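Side-chain contacts in inosine-uridine nucleoside N-ribohydrolase (Xanthomonas oryzae pv. oryzae, PDB 4KL0), which binds calcium and may hydrolyse N-glycosidic bonds, as nucleoside hydrolases of its family do: residues Ala13-Glu18 / Ala361-Ser366; Arg17-His22 / Ala330-Gln335; Glu137-Ala140 / Lys145-Met148; Asp166-Lys171 / Gln215-Pro220; Asn259-Leu264 / Pro309-Leu314. All coordinates share one frame; numbering follows the deposited sequence.

Contact 1 of 5, residues Ala13-Glu18 / Ala361-Ser366; sequences AAVLRE and ARLLLS
Val15 holds CG1 between its backbone N and carbonyl carbon (chi1 77°), and this methyl meets Leu363 and Leu364. Its other branch, CG2, lies anti to the backbone N. Across the contact, Leu364 turns CG anti to its own backbone N (chi1 -175°). With chi2 at 64°, this brings CD1 back toward helix 10-20. Val15 CG1 then lies 4.1 Å from Leu364 CD1.

The valine methyl also reaches the main chain of the second helix. Val15 CG1 is 3.9 Å from Leu364 CA and 4.0 Å from Leu363 O. Leu363 adds a looser apolar touch, with its CG 4.4 Å from Val15 CG1. The helices come close here: Val15 CA and Leu364 CA are 6.1 Å apart.

Neighbours widen the patch. Val15 also touches Lys360 and Ala367 of helix 358-372. Beside it, Ser366 OG is hydrogen-bonded to Glu12 OE2, and Glu18 OE2 forms a salt bridge with Lys360 NZ.

No hydrogen bond joins the two segments. The side-chain touches are apolar, and the methyl rests against main-chain atoms, one of them a carbonyl oxygen. Packing probably does the work at this point, while the polar links beside it join the same two helices.

Contact 2 of 5, residues Arg17-His22 / Ala330-Gln335; sequences RELRLH and ARLLFQ
Apolar packing joins Leu19 to Leu332, and the two side chains cross at about a right angle. Toward Leu19 the touching branch of Leu332 is CD2. It sits 4.1 Å from Leu19 CB and 4.1 Å from Leu19 CD1, so it rests against both the root and one tip of the same leucine. Leu332 is the residue of segment 330-335 that enters the contact. Its first torsion, chi1 -137°, is well away from a staggered value, and in this pose its two methyls are divided between Leu19 and Glu18.

The second methyl makes a contact with a charged group. Leu332 CD1 lies 3.7 Å from Glu18 OE2, near the end of an extended glutamate chain. This is van der Waals contact only. The charge of Glu18 has its partner outside, in a salt bridge from OE2 to Lys360 NZ.

Hydrogen bonds run within each segment and not between them. His22 turns back toward the last turns of helix 10-20, where ND1 gives a weak bond to Glu18 O of 3.3 Å. In the other segment, Ala330 O accepts from both Leu333 N and Phe334 N. Phe334 is the first residue to leave the helix, and Leu333 CB lies over the centre of its ring.

Leu19 also touches Leu52, Phe57 and Leu364. The arrangement is helix-on-helix packing, in which the C-terminal part of helix 10-20 and the last turn of helix 327-333 meet through a leucine pair beside helix 358-372.

Contact 3 of 5, residues Glu137-Ala140 / Lys145-Met148; sequences ERLA and KLGM
Leu146 sends its two methyls to two consecutive residues of helix 133-141. Its CD1 lies 3.8 Å from Leu139 CD2, where the two leucines meet at a slant. Its CD2 lies 3.7 Å from Arg138 CD and 4.0 Å from Arg138 CG, so the arginine uses the middle of its chain and not its charged end. Arg138 and Leu146 cross at about a right angle.

Torsions set this up. Arg138 starts with CG anti to the backbone N (chi1 178°) and then turns about its CG-CD bond (chi3 -55°). The CG-CD part of the chain passes the leucine methyl, while the guanidinium turns off toward Asp62, whose OD1 forms a salt bridge with Arg138 NE.

A further shell fixes both sides. The backbone of Leu146 is hydrogen-bonded to Lys171 and Ala173, at the start of strand 172-178, and Gly147 hydrogen-bonds to Asp29 and Leu31 of strand 28-34. Leu139 is packed by Leu160, Leu167, Val168 and Val172. Helix 133-141 thus packs on the start of the strand it leads into, a helix-to-strand step of the Rossmann-like alpha/beta fold, with strand 146-150 between strands 28-34 and 172-178.

Between these segments the contact is hydrocarbon packing, and no hydrogen bond or salt bridge crosses. The two methyls of Leu146 touch one leucine methyl and the CG-CD part of an arginine. The salt bridge to Asp62 probably helps to keep that arginine chain in place while its charge is met by a carboxylate outside the contact.

Contact 4 of 5, residues Asp166-Lys171 / Gln215-Pro220; sequences DLVREK and QQLGIP
Arg169 and Leu217 are joined by a water that bridges two carbonyl oxygens. The water donates to Arg169 O at 2.8 Å and to Leu217 O at 2.9 Å. Both of its protons are thus spent on the main chains, and no direct hydrogen bond crosses the contact.

The arginine also packs on the same leucine. Arg169 CG lies 3.5 Å from Leu217 O, alongside the water bridge. Arg169 runs out with CG anti to its backbone N (chi1 -171°) and bends at chi3, and NH1 comes to 3.7 Å from Leu217 CD2. The methyl approaches the guanidinium obliquely, and the two side chains cross at about a right angle.

Deeper in, Val168 faces Ile219 and Leu217. Val168 CG1 is 4.4 Å from Leu217 CD1. Its approach to Ile219 CD1 is modelled too close to be trusted. Leu161 of helix 155-163 touches both Val168 and Leu217.

Gly218, with positive phi (73°), ends helix 204-216 in a Schellman motif. The chain then turns into strand 221-224. Helix 165-171 likewise leads into strand 172-178, the parallel neighbour of that strand. The contact joins two successive helix-to-strand connections of a Rossmann-like alpha/beta sheet.

Contact 5 of 5, residues Asn259-Leu264 / Pro309-Leu314; sequences NALKGL and PQVTKL
Leu261 meets Val311 and Leu314 through methyl groups alone, and no flat group of either segment takes part in the touch. The rings of Phe281, Phe285, Phe304 and Trp308, which touch Leu261, and of Tyr239, which touches Leu314, lie outside the two segments and add aromatic contacts to the same cluster.

At its centre, Leu261 and Val311 reach toward each other tip to tip. Leu261 CD2 lies 3.7 Å from Val311 CG2. Leu261 sets CG anti to its backbone N (chi1 -163°), which carries the side chain outward from helix 248-269. In Val311 the other branch, CG1, takes the place anti to the backbone N (chi1 167°). CG2 therefore stands beside the N and is the branch that makes the touch.

Leu314 adds a second, looser partner to the same methyl. Its CD2 lies 4.3 Å from Leu261 CD2. One leucine tip thus meets two residues that stand three places apart on the loop. The backbones stay well separated, with Leu261 CA and Leu314 CA 9.7 Å apart, so the side chains span the distance.

The loop itself is tied down by backbone hydrogen bonds of Thr312 and Lys313 with Phe285, and Pro236 touches both Val311 and Leu314. The contact is a buried hydrophobic cluster between the long helix 248-269 and the loop that joins helices 304-307 and 317-325, in the helical part of the fold away from the sheet.

Overall arrangement
From the N terminus, helix 10-20 opens two long loops. Contact 2 closes at helix 327-333 and contact 1 at helix 358-372, so both ends of the chain are tied together. The two contacts share Arg17 and Glu18 and touch each other. Contacts 3, 4 and 5 follow in series within both long loops, and none crosses another. Contact 3 closes a very short loop and contact 4 a longer one of some forty residues, on neighbouring helix-to-strand connections of the parallel sheet. They touch, with Leu146 N probably bonded to Lys171 O at 2.8 Å. Contact 5 ties helix 248-269 to the loop before helix 317-325, on the opposite side of the chain's centre from contacts 3 and 4.

Contact 1 of 5, residues Ala13-Glu18 / Ala361-Ser366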
# COMPACT_ATOMS: atom_id res chain seq x y z
N ALA A 13 -0.85 22.10 7.45
CA ALA A 13 -1.52 22.11 8.74
C ALA A 13 -3.02 22.28 8.49
O ALA A 13 -3.84 21.62 9.14
CB ALA A 13 -0.95 23.21 9.65
N ALA A 14 -3.40 23.14 7.53
CA ALA A 14 -4.82 23.31 7.20
C ALA A 14 -5.53 22.09 6.63
O ALA A 14 -6.72 21.84 6.88
CB ALA A 14 -5.01 24.50 6.23
N VAL A 15 -4.82 21.30 5.83
CA VAL A 15 -5.49 20.17 5.25
C VAL A 15 -5.70 19.08 6.32
O VAL A 15 -6.67 18.37 6.28
CB VAL A 15 -4.78 19.58 4.00
CG1 VAL A 15 -3.60 18.79 4.38
CG2 VAL A 15 -5.72 18.69 3.24
N LEU A 16 -4.80 19.03 7.30
CA LEU A 16 -4.92 18.04 8.35
C LEU A 16 -6.02 18.46 9.35
O LEU A 16 -6.80 17.63 9.81
CB LEU A 16 -3.57 17.80 9.03
CG LEU A 16 -3.65 16.83 10.19
CD1 LEU A 16 -4.04 15.42 9.72
CD2 LEU A 16 -2.27 16.82 10.87
N ARG A 17 -6.11 19.75 9.63
CA ARG A 17 -7.26 20.26 10.40
C ARG A 17 -8.59 19.90 9.73
O ARG A 17 -9.57 19.45 10.38
CB ARG A 17 -7.15 21.78 10.50
CG ARG A 17 -8.16 22.46 11.40
CD ARG A 17 -7.76 23.93 11.54
NE ARG A 17 -6.43 24.06 12.15
CZ ARG A 17 -5.37 24.60 11.55
NH1 ARG A 17 -5.46 25.13 10.31
NH2 ARG A 17 -4.20 24.63 12.19
N GLU A 18 -8.66 20.09 8.42
CA GLU A 18 -9.85 19.75 7.67
C GLU A 18 -10.20 18.27 7.72
O GLU A 18 -11.37 17.87 7.86
CB GLU A 18 -9.71 20.23 6.21
CG GLU A 18 -10.93 19.87 5.35
CD GLU A 18 -10.74 20.15 3.85
OE1 GLU A 18 -9.63 20.59 3.43
OE2 GLU A 18 -11.74 19.95 3.09
N ALA A 361 -4.83 15.65 -2.35
CA ALA A 361 -4.25 14.33 -2.05
C ALA A 361 -2.75 14.43 -1.82
O ALA A 361 -2.20 13.84 -0.86
CB ALA A 361 -4.59 13.33 -3.17
N ARG A 362 -2.04 15.15 -2.69
CA ARG A 362 -0.60 15.37 -2.49
C ARG A 362 -0.29 16.04 -1.14
O ARG A 362 0.62 15.61 -0.42
CB ARG A 362 -0.03 16.27 -3.59
CG ARG A 362 0.08 15.64 -4.98
CD ARG A 362 0.86 16.60 -5.92
NE ARG A 362 0.75 16.14 -7.30
CZ ARG A 362 -0.15 16.60 -8.18
NH1 ARG A 362 -1.02 17.56 -7.82
NH2 ARG A 362 -0.17 16.10 -9.42
N LEU A 363 -1.05 17.09 -0.81
CA LEU A 363 -0.82 17.88 0.39
C LEU A 363 -1.16 17.06 1.65
O LEU A 363 -0.42 17.03 2.64
CB LEU A 363 -1.68 19.15 0.32
CG LEU A 363 -1.24 20.39 1.06
CD1 LEU A 363 0.15 20.81 0.61
CD2 LEU A 363 -2.26 21.47 0.74
N LEU A 364 -2.27 16.33 1.59
CA LEU A 364 -2.64 15.42 2.69
C LEU A 364 -1.63 14.28 2.92
O LEU A 364 -1.28 13.97 4.09
CB LEU A 364 -4.04 14.87 2.49
CG LEU A 364 -4.51 14.01 3.65
CD1 LEU A 364 -4.62 14.87 4.93
CD2 LEU A 364 -5.82 13.39 3.29
N LEU A 365 -1.14 13.66 1.84
CA LEU A 365 -0.08 12.65 2.01
C LEU A 365 1.13 13.27 2.70
O LEU A 365 1.65 12.68 3.65
CB LEU A 365 0.35 12.05 0.66
CG LEU A 365 -0.70 11.12 0.05
CD1 LEU A 365 -0.39 10.89 -1.45
CD2 LEU A 365 -0.84 9.75 0.74
N SER A 366 1.58 14.47 2.28
CA SER A 366 2.73 15.11 2.94
C SER A 366 2.42 15.44 4.42
O SER A 366 3.25 15.17 5.30
CB SER A 366 3.19 16.36 2.14
OG SER A 366 4.28 17.01 2.81

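Contact 2 of 5, residues Arg17-His22 / Ala330-Gln335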
# COMPACT_ATOMS: atom_id res chain seq x y z
N ARG A 17 -6.11 19.75 9.63
CA ARG A 17 -7.26 20.26 10.40
C ARG A 17 -8.59 19.90 9.73
O ARG A 17 -9.57 19.45 10.38
CB ARG A 17 -7.15 21.78 10.50
CG ARG A 17 -8.16 22.46 11.40
CD ARG A 17 -7.76 23.93 11.54
NE ARG A 17 -6.43 24.06 12.15
CZ ARG A 17 -5.37 24.60 11.55
NH1 ARG A 17 -5.46 25.13 10.31
NH2 ARG A 17 -4.20 24.63 12.19
N GLU A 18 -8.66 20.09 8.42
CA GLU A 18 -9.85 19.75 7.67
C GLU A 18 -10.20 18.27 7.72
O GLU A 18 -11.37 17.87 7.86
CB GLU A 18 -9.71 20.23 6.21
CG GLU A 18 -10.93 19.87 5.35
CD GLU A 18 -10.74 20.15 3.85
OE1 GLU A 18 -9.63 20.59 3.43
OE2 GLU A 18 -11.74 19.95 3.09
N LEU A 19 -9.20 17.40 7.56
CA LEU A 19 -9.49 15.98 7.66
C LEU A 19 -10.03 15.66 9.06
O LEU A 19 -10.93 14.82 9.22
CB LEU A 19 -8.23 15.16 7.40
CG LEU A 19 -8.38 13.67 7.71
CD1 LEU A 19 -9.44 12.95 6.86
CD2 LEU A 19 -7.04 12.99 7.57
N ARG A 20 -9.47 16.33 10.06
CA ARG A 20 -9.82 16.03 11.44
C ARG A 20 -11.29 16.33 11.77
O ARG A 20 -11.83 15.81 12.74
CB ARG A 20 -8.87 16.72 12.42
CG ARG A 20 -7.58 15.87 12.69
CD ARG A 20 -6.43 16.70 13.12
NE ARG A 20 -5.36 15.87 13.67
CZ ARG A 20 -4.33 16.39 14.33
NH1 ARG A 20 -4.24 17.72 14.47
NH2 ARG A 20 -3.40 15.61 14.85
N LEU A 21 -11.96 17.15 10.96
CA LEU A 21 -13.40 17.37 11.18
C LEU A 21 -14.23 16.11 10.91
O LEU A 21 -15.42 16.05 11.31
CB LEU A 21 -13.92 18.51 10.30
CG LEU A 21 -13.26 19.85 10.57
CD1 LEU A 21 -13.54 20.81 9.39
CD2 LEU A 21 -13.74 20.42 11.91
N HIS A 22 -13.63 15.12 10.24
CA HIS A 22 -14.37 14.00 9.73
C HIS A 22 -13.98 12.72 10.44
O HIS A 22 -14.16 11.63 9.85
CB HIS A 22 -14.07 13.81 8.23
CG HIS A 22 -14.58 14.90 7.34
ND1 HIS A 22 -14.19 16.22 7.46
CD2 HIS A 22 -15.42 14.86 6.28
CE1 HIS A 22 -14.80 16.95 6.54
NE2 HIS A 22 -15.55 16.14 5.81
N ALA A 330 -11.50 9.22 2.02
CA ALA A 330 -12.01 8.95 0.67
C ALA A 330 -12.92 10.08 0.27
O ALA A 330 -12.83 10.57 -0.85
CB ALA A 330 -12.76 7.68 0.62
N ARG A 331 -13.78 10.52 1.19
CA ARG A 331 -14.78 11.50 0.79
C ARG A 331 -14.13 12.85 0.51
O ARG A 331 -14.65 13.67 -0.23
CB ARG A 331 -15.93 11.57 1.82
CG ARG A 331 -16.77 10.27 1.83
CD ARG A 331 -17.89 10.28 2.91
NE ARG A 331 -18.57 8.98 3.03
CZ ARG A 331 -18.84 8.38 4.20
NH1 ARG A 331 -18.49 8.95 5.35
NH2 ARG A 331 -19.46 7.20 4.21
N LEU A 332 -12.96 13.07 1.08
CA LEU A 332 -12.19 14.25 0.80
C LEU A 332 -11.61 14.25 -0.62
O LEU A 332 -11.49 15.31 -1.24
CB LEU A 332 -11.05 14.32 1.82
CG LEU A 332 -10.67 15.62 2.50
CD1 LEU A 332 -11.88 16.22 3.17
CD2 LEU A 332 -9.54 15.35 3.49
N LEU A 333 -11.19 13.08 -1.12
CA LEU A 333 -10.33 13.07 -2.30
C LEU A 333 -10.93 12.39 -3.52
O LEU A 333 -10.50 12.69 -4.65
CB LEU A 333 -8.99 12.34 -1.96
CG LEU A 333 -8.19 12.87 -0.77
CD1 LEU A 333 -7.00 11.93 -0.58
CD2 LEU A 333 -7.70 14.30 -0.97
N PHE A 334 -11.85 11.46 -3.31
CA PHE A 334 -12.25 10.55 -4.37
C PHE A 334 -13.75 10.49 -4.62
O PHE A 334 -14.58 10.71 -3.74
CB PHE A 334 -11.81 9.11 -4.08
CG PHE A 334 -10.37 8.96 -3.71
CD1 PHE A 334 -9.36 9.12 -4.64
CD2 PHE A 334 -10.01 8.56 -2.41
CE1 PHE A 334 -8.04 8.98 -4.26
CE2 PHE A 334 -8.69 8.35 -2.05
CZ PHE A 334 -7.71 8.59 -2.95
N GLN A 335 -14.09 10.14 -5.86
CA GLN A 335 -15.46 9.86 -6.22
C GLN A 335 -15.44 8.55 -7.01
O GLN A 335 -15.45 8.57 -8.25
CB GLN A 335 -15.95 10.99 -7.10
CG GLN A 335 -17.39 10.97 -7.47
CD GLN A 335 -17.72 12.14 -8.43
OE1 GLN A 335 -17.39 13.31 -8.14
NE2 GLN A 335 -18.33 11.82 -9.59

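Contact 3 of 5, residues Glu137-Ala140 / Lys145-Met148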
# COMPACT_ATOMS: atom_id res chain seq x y z
N GLU A 137 -9.08 -15.21 14.38
CA GLU A 137 -9.48 -15.04 15.79
C GLU A 137 -10.06 -13.66 16.04
O GLU A 137 -11.02 -13.50 16.80
CB GLU A 137 -8.31 -15.28 16.72
CG GLU A 137 -7.69 -16.66 16.58
CD GLU A 137 -6.63 -16.93 17.66
OE1 GLU A 137 -6.70 -16.27 18.73
OE2 GLU A 137 -5.74 -17.77 17.45
N ARG A 138 -9.49 -12.64 15.39
CA ARG A 138 -9.98 -11.30 15.59
C ARG A 138 -11.34 -11.03 14.91
O ARG A 138 -12.17 -10.30 15.46
CB ARG A 138 -8.91 -10.25 15.18
CG ARG A 138 -9.42 -8.81 15.32
CD ARG A 138 -8.33 -7.78 15.00
NE ARG A 138 -7.12 -7.99 15.79
CZ ARG A 138 -6.98 -7.48 17.02
NH1 ARG A 138 -7.99 -6.79 17.55
NH2 ARG A 138 -5.83 -7.66 17.70
N LEU A 139 -11.58 -11.60 13.73
CA LEU A 139 -12.88 -11.45 13.08
C LEU A 139 -13.96 -12.05 14.00
O LEU A 139 -15.08 -11.55 14.09
CB LEU A 139 -12.89 -12.15 11.71
CG LEU A 139 -12.08 -11.40 10.64
CD1 LEU A 139 -12.07 -12.17 9.34
CD2 LEU A 139 -12.67 -9.99 10.43
N ALA A 140 -13.58 -13.12 14.69
CA ALA A 140 -14.50 -13.86 15.59
C ALA A 140 -14.98 -13.01 16.75
O ALA A 140 -16.16 -13.03 17.13
CB ALA A 140 -13.81 -15.11 16.11
N LYS A 145 -17.34 -4.18 12.59
CA LYS A 145 -16.77 -4.66 11.33
C LYS A 145 -15.37 -4.05 11.11
O LYS A 145 -15.14 -2.91 11.49
CB LYS A 145 -17.66 -4.30 10.15
CG LYS A 145 -18.97 -5.11 10.11
CD LYS A 145 -19.74 -4.82 8.86
CE LYS A 145 -21.02 -5.64 8.80
NZ LYS A 145 -21.70 -5.47 7.50
N LEU A 146 -14.47 -4.83 10.50
CA LEU A 146 -13.09 -4.39 10.23
C LEU A 146 -12.96 -4.09 8.74
O LEU A 146 -13.78 -4.55 7.91
CB LEU A 146 -12.11 -5.49 10.59
CG LEU A 146 -11.91 -5.86 12.08
CD1 LEU A 146 -12.94 -6.85 12.53
CD2 LEU A 146 -10.53 -6.37 12.40
N GLY A 147 -11.94 -3.31 8.39
CA GLY A 147 -11.62 -3.11 6.98
C GLY A 147 -10.42 -3.94 6.56
O GLY A 147 -9.54 -4.22 7.36
N MET A 148 -10.40 -4.39 5.31
CA MET A 148 -9.23 -5.15 4.79
C MET A 148 -8.63 -4.29 3.71
O MET A 148 -9.32 -3.76 2.86
CB MET A 148 -9.63 -6.49 4.13
CG MET A 148 -10.03 -7.66 5.10
SD MET A 148 -10.71 -9.20 4.27
CE MET A 148 -9.34 -9.67 3.18

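Contact 4 of 5, residues Asp166-Lys171 / Gln215-Pro220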
# COMPACT_ATOMS: atom_id res chain seq x y z
N ASP A 166 -17.24 -17.82 6.99
CA ASP A 166 -18.39 -17.61 7.87
C ASP A 166 -18.30 -16.21 8.53
O ASP A 166 -19.30 -15.45 8.59
CB ASP A 166 -18.49 -18.76 8.91
CG ASP A 166 -17.14 -19.03 9.67
OD1 ASP A 166 -16.04 -18.94 9.05
OD2 ASP A 166 -17.17 -19.35 10.90
N LEU A 167 -17.12 -15.85 9.00
CA LEU A 167 -16.97 -14.61 9.77
C LEU A 167 -16.97 -13.39 8.87
O LEU A 167 -17.57 -12.34 9.20
CB LEU A 167 -15.70 -14.63 10.62
CG LEU A 167 -15.52 -15.87 11.53
CD1 LEU A 167 -14.13 -15.97 12.20
CD2 LEU A 167 -16.67 -16.03 12.55
N VAL A 168 -16.27 -13.50 7.73
CA VAL A 168 -15.95 -12.30 6.93
C VAL A 168 -17.25 -11.70 6.44
O VAL A 168 -17.41 -10.48 6.31
CB VAL A 168 -15.00 -12.66 5.71
CG1 VAL A 168 -14.96 -11.56 4.74
CG2 VAL A 168 -13.59 -12.90 6.15
N ARG A 169 -18.22 -12.55 6.19
CA ARG A 169 -19.48 -12.07 5.66
C ARG A 169 -20.12 -11.09 6.65
O ARG A 169 -20.66 -10.08 6.25
CB ARG A 169 -20.40 -13.26 5.31
CG ARG A 169 -21.67 -12.87 4.54
CD ARG A 169 -22.52 -14.10 4.16
NE ARG A 169 -22.31 -15.19 5.13
CZ ARG A 169 -22.10 -16.47 4.80
NH1 ARG A 169 -22.10 -16.85 3.51
NH2 ARG A 169 -21.91 -17.38 5.75
N GLU A 170 -20.00 -11.35 7.95
CA GLU A 170 -20.63 -10.48 8.94
C GLU A 170 -19.67 -9.49 9.62
O GLU A 170 -20.12 -8.51 10.24
CB GLU A 170 -21.39 -11.33 9.97
CG GLU A 170 -22.33 -12.33 9.24
CD GLU A 170 -23.03 -13.33 10.17
OE1 GLU A 170 -23.02 -14.54 9.79
OE2 GLU A 170 -23.60 -12.92 11.23
N LYS A 171 -18.36 -9.70 9.49
CA LYS A 171 -17.41 -8.84 10.19
C LYS A 171 -16.43 -7.99 9.29
O LYS A 171 -15.59 -7.26 9.83
CB LYS A 171 -16.62 -9.66 11.18
CG LYS A 171 -17.50 -10.38 12.22
CD LYS A 171 -17.87 -9.44 13.37
CE LYS A 171 -18.51 -10.19 14.55
NZ LYS A 171 -20.01 -10.03 14.68
N GLN A 215 -17.25 -10.94 -3.79
CA GLN A 215 -18.53 -10.65 -4.46
C GLN A 215 -19.60 -11.70 -4.13
O GLN A 215 -20.76 -11.33 -3.87
CB GLN A 215 -18.36 -10.50 -5.95
CG GLN A 215 -17.66 -9.19 -6.42
CD GLN A 215 -17.25 -9.23 -7.89
OE1 GLN A 215 -17.94 -8.68 -8.77
NE2 GLN A 215 -16.09 -9.88 -8.17
N GLN A 216 -19.23 -12.98 -4.08
CA GLN A 216 -20.15 -14.03 -3.63
C GLN A 216 -20.60 -13.85 -2.19
O GLN A 216 -21.74 -14.22 -1.81
CB GLN A 216 -19.51 -15.40 -3.79
CG GLN A 216 -19.22 -15.66 -5.23
CD GLN A 216 -18.56 -17.00 -5.48
OE1 GLN A 216 -18.00 -17.63 -4.59
NE2 GLN A 216 -18.67 -17.45 -6.72
N LEU A 217 -19.72 -13.29 -1.35
CA LEU A 217 -20.03 -13.06 0.04
C LEU A 217 -20.70 -11.68 0.28
O LEU A 217 -21.07 -11.35 1.42
CB LEU A 217 -18.79 -13.25 0.91
CG LEU A 217 -18.08 -14.59 1.11
CD1 LEU A 217 -16.85 -14.34 1.94
CD2 LEU A 217 -18.98 -15.55 1.89
N GLY A 218 -20.88 -10.88 -0.77
CA GLY A 218 -21.53 -9.58 -0.66
C GLY A 218 -20.69 -8.53 0.02
O GLY A 218 -21.20 -7.54 0.57
N ILE A 219 -19.36 -8.68 -0.02
CA ILE A 219 -18.50 -7.68 0.63
C ILE A 219 -18.06 -6.63 -0.38
O ILE A 219 -17.44 -6.99 -1.39
CB ILE A 219 -17.27 -8.33 1.17
CG1 ILE A 219 -17.67 -9.37 2.17
CG2 ILE A 219 -16.34 -7.29 1.79
CD1 ILE A 219 -16.67 -10.37 2.32
N PRO A 220 -18.35 -5.34 -0.14
CA PRO A 220 -18.02 -4.30 -1.13
C PRO A 220 -16.51 -4.33 -1.48
O PRO A 220 -15.70 -4.45 -0.56
CB PRO A 220 -18.33 -2.99 -0.41
CG PRO A 220 -19.37 -3.40 0.66
CD PRO A 220 -19.02 -4.82 1.07
O HOH W 1 -21.93 -9.97 3.78

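Contact 5 of 5, residues Asn259-Leu264 / Pro309-Leu314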
# COMPACT_ATOMS: atom_id res chain seq x y z
N ASN A 259 17.67 5.96 -4.35
CA ASN A 259 18.56 4.95 -4.93
C ASN A 259 17.87 4.11 -6.02
O ASN A 259 18.48 3.82 -7.07
CB ASN A 259 19.28 4.14 -3.84
CG ASN A 259 20.13 5.03 -2.90
OD1 ASN A 259 20.79 5.99 -3.35
ND2 ASN A 259 20.11 4.70 -1.59
N ALA A 260 16.59 3.72 -5.82
CA ALA A 260 15.83 3.05 -6.87
C ALA A 260 15.84 3.86 -8.17
O ALA A 260 16.04 3.33 -9.31
CB ALA A 260 14.36 2.80 -6.40
N LEU A 261 15.65 5.17 -8.05
CA LEU A 261 15.54 5.99 -9.22
C LEU A 261 16.93 6.17 -9.89
O LEU A 261 17.04 6.19 -11.14
CB LEU A 261 14.95 7.33 -8.84
CG LEU A 261 14.46 7.99 -10.10
CD1 LEU A 261 13.33 7.16 -10.78
CD2 LEU A 261 14.00 9.41 -9.77
N LYS A 262 17.94 6.25 -9.04
CA LYS A 262 19.34 6.35 -9.50
C LYS A 262 19.67 5.10 -10.31
O LYS A 262 20.21 5.18 -11.43
CB LYS A 262 20.27 6.45 -8.29
CG LYS A 262 21.78 6.41 -8.61
CD LYS A 262 22.61 6.70 -7.31
CE LYS A 262 24.11 6.72 -7.64
NZ LYS A 262 25.01 6.13 -6.57
N GLY A 263 19.32 3.94 -9.76
CA GLY A 263 19.60 2.69 -10.46
C GLY A 263 18.86 2.63 -11.79
O GLY A 263 19.40 2.13 -12.81
N LEU A 264 17.63 3.12 -11.84
CA LEU A 264 16.86 3.10 -13.10
C LEU A 264 17.47 4.06 -14.16
O LEU A 264 17.69 3.73 -15.35
CB LEU A 264 15.37 3.37 -12.76
CG LEU A 264 14.37 3.59 -13.88
CD1 LEU A 264 14.33 2.30 -14.74
CD2 LEU A 264 12.97 3.97 -13.39
N PRO A 309 17.23 16.58 -8.96
CA PRO A 309 16.51 17.86 -8.91
C PRO A 309 15.48 18.10 -10.01
O PRO A 309 14.54 18.88 -9.86
CB PRO A 309 17.64 18.91 -9.05
CG PRO A 309 18.87 18.22 -8.59
CD PRO A 309 18.69 16.77 -9.03
N GLN A 310 15.63 17.49 -11.16
CA GLN A 310 14.61 17.75 -12.18
C GLN A 310 13.34 16.90 -12.03
O GLN A 310 12.28 17.15 -12.67
CB GLN A 310 15.18 17.51 -13.57
CG GLN A 310 16.18 18.57 -14.03
CD GLN A 310 16.50 18.33 -15.47
OE1 GLN A 310 15.60 18.28 -16.30
NE2 GLN A 310 17.76 18.07 -15.76
N VAL A 311 13.45 15.85 -11.22
CA VAL A 311 12.30 14.96 -11.09
C VAL A 311 11.20 15.70 -10.35
O VAL A 311 11.49 16.38 -9.35
CB VAL A 311 12.68 13.66 -10.36
CG1 VAL A 311 11.41 12.90 -9.96
CG2 VAL A 311 13.59 12.82 -11.27
N THR A 312 9.98 15.59 -10.86
CA THR A 312 8.76 16.15 -10.26
C THR A 312 7.62 15.13 -9.93
O THR A 312 6.65 15.48 -9.22
CB THR A 312 8.16 17.27 -11.18
OG1 THR A 312 7.52 16.70 -12.32
CG2 THR A 312 9.24 18.22 -11.64
N LYS A 313 7.70 13.89 -10.41
CA LYS A 313 6.53 13.00 -10.39
C LYS A 313 6.93 11.63 -9.86
O LYS A 313 7.58 10.87 -10.59
CB LYS A 313 6.01 12.78 -11.81
CG LYS A 313 5.60 14.07 -12.55
CD LYS A 313 4.74 13.73 -13.79
CE LYS A 313 5.57 13.68 -15.08
NZ LYS A 313 4.86 12.94 -16.18
N LEU A 314 6.52 11.28 -8.63
CA LEU A 314 6.82 9.98 -8.03
C LEU A 314 5.46 9.39 -7.56
O LEU A 314 4.73 10.03 -6.76
CB LEU A 314 7.79 10.11 -6.85
CG LEU A 314 9.16 10.68 -7.27
CD1 LEU A 314 9.87 11.15 -6.02
CD2 LEU A 314 9.99 9.64 -8.10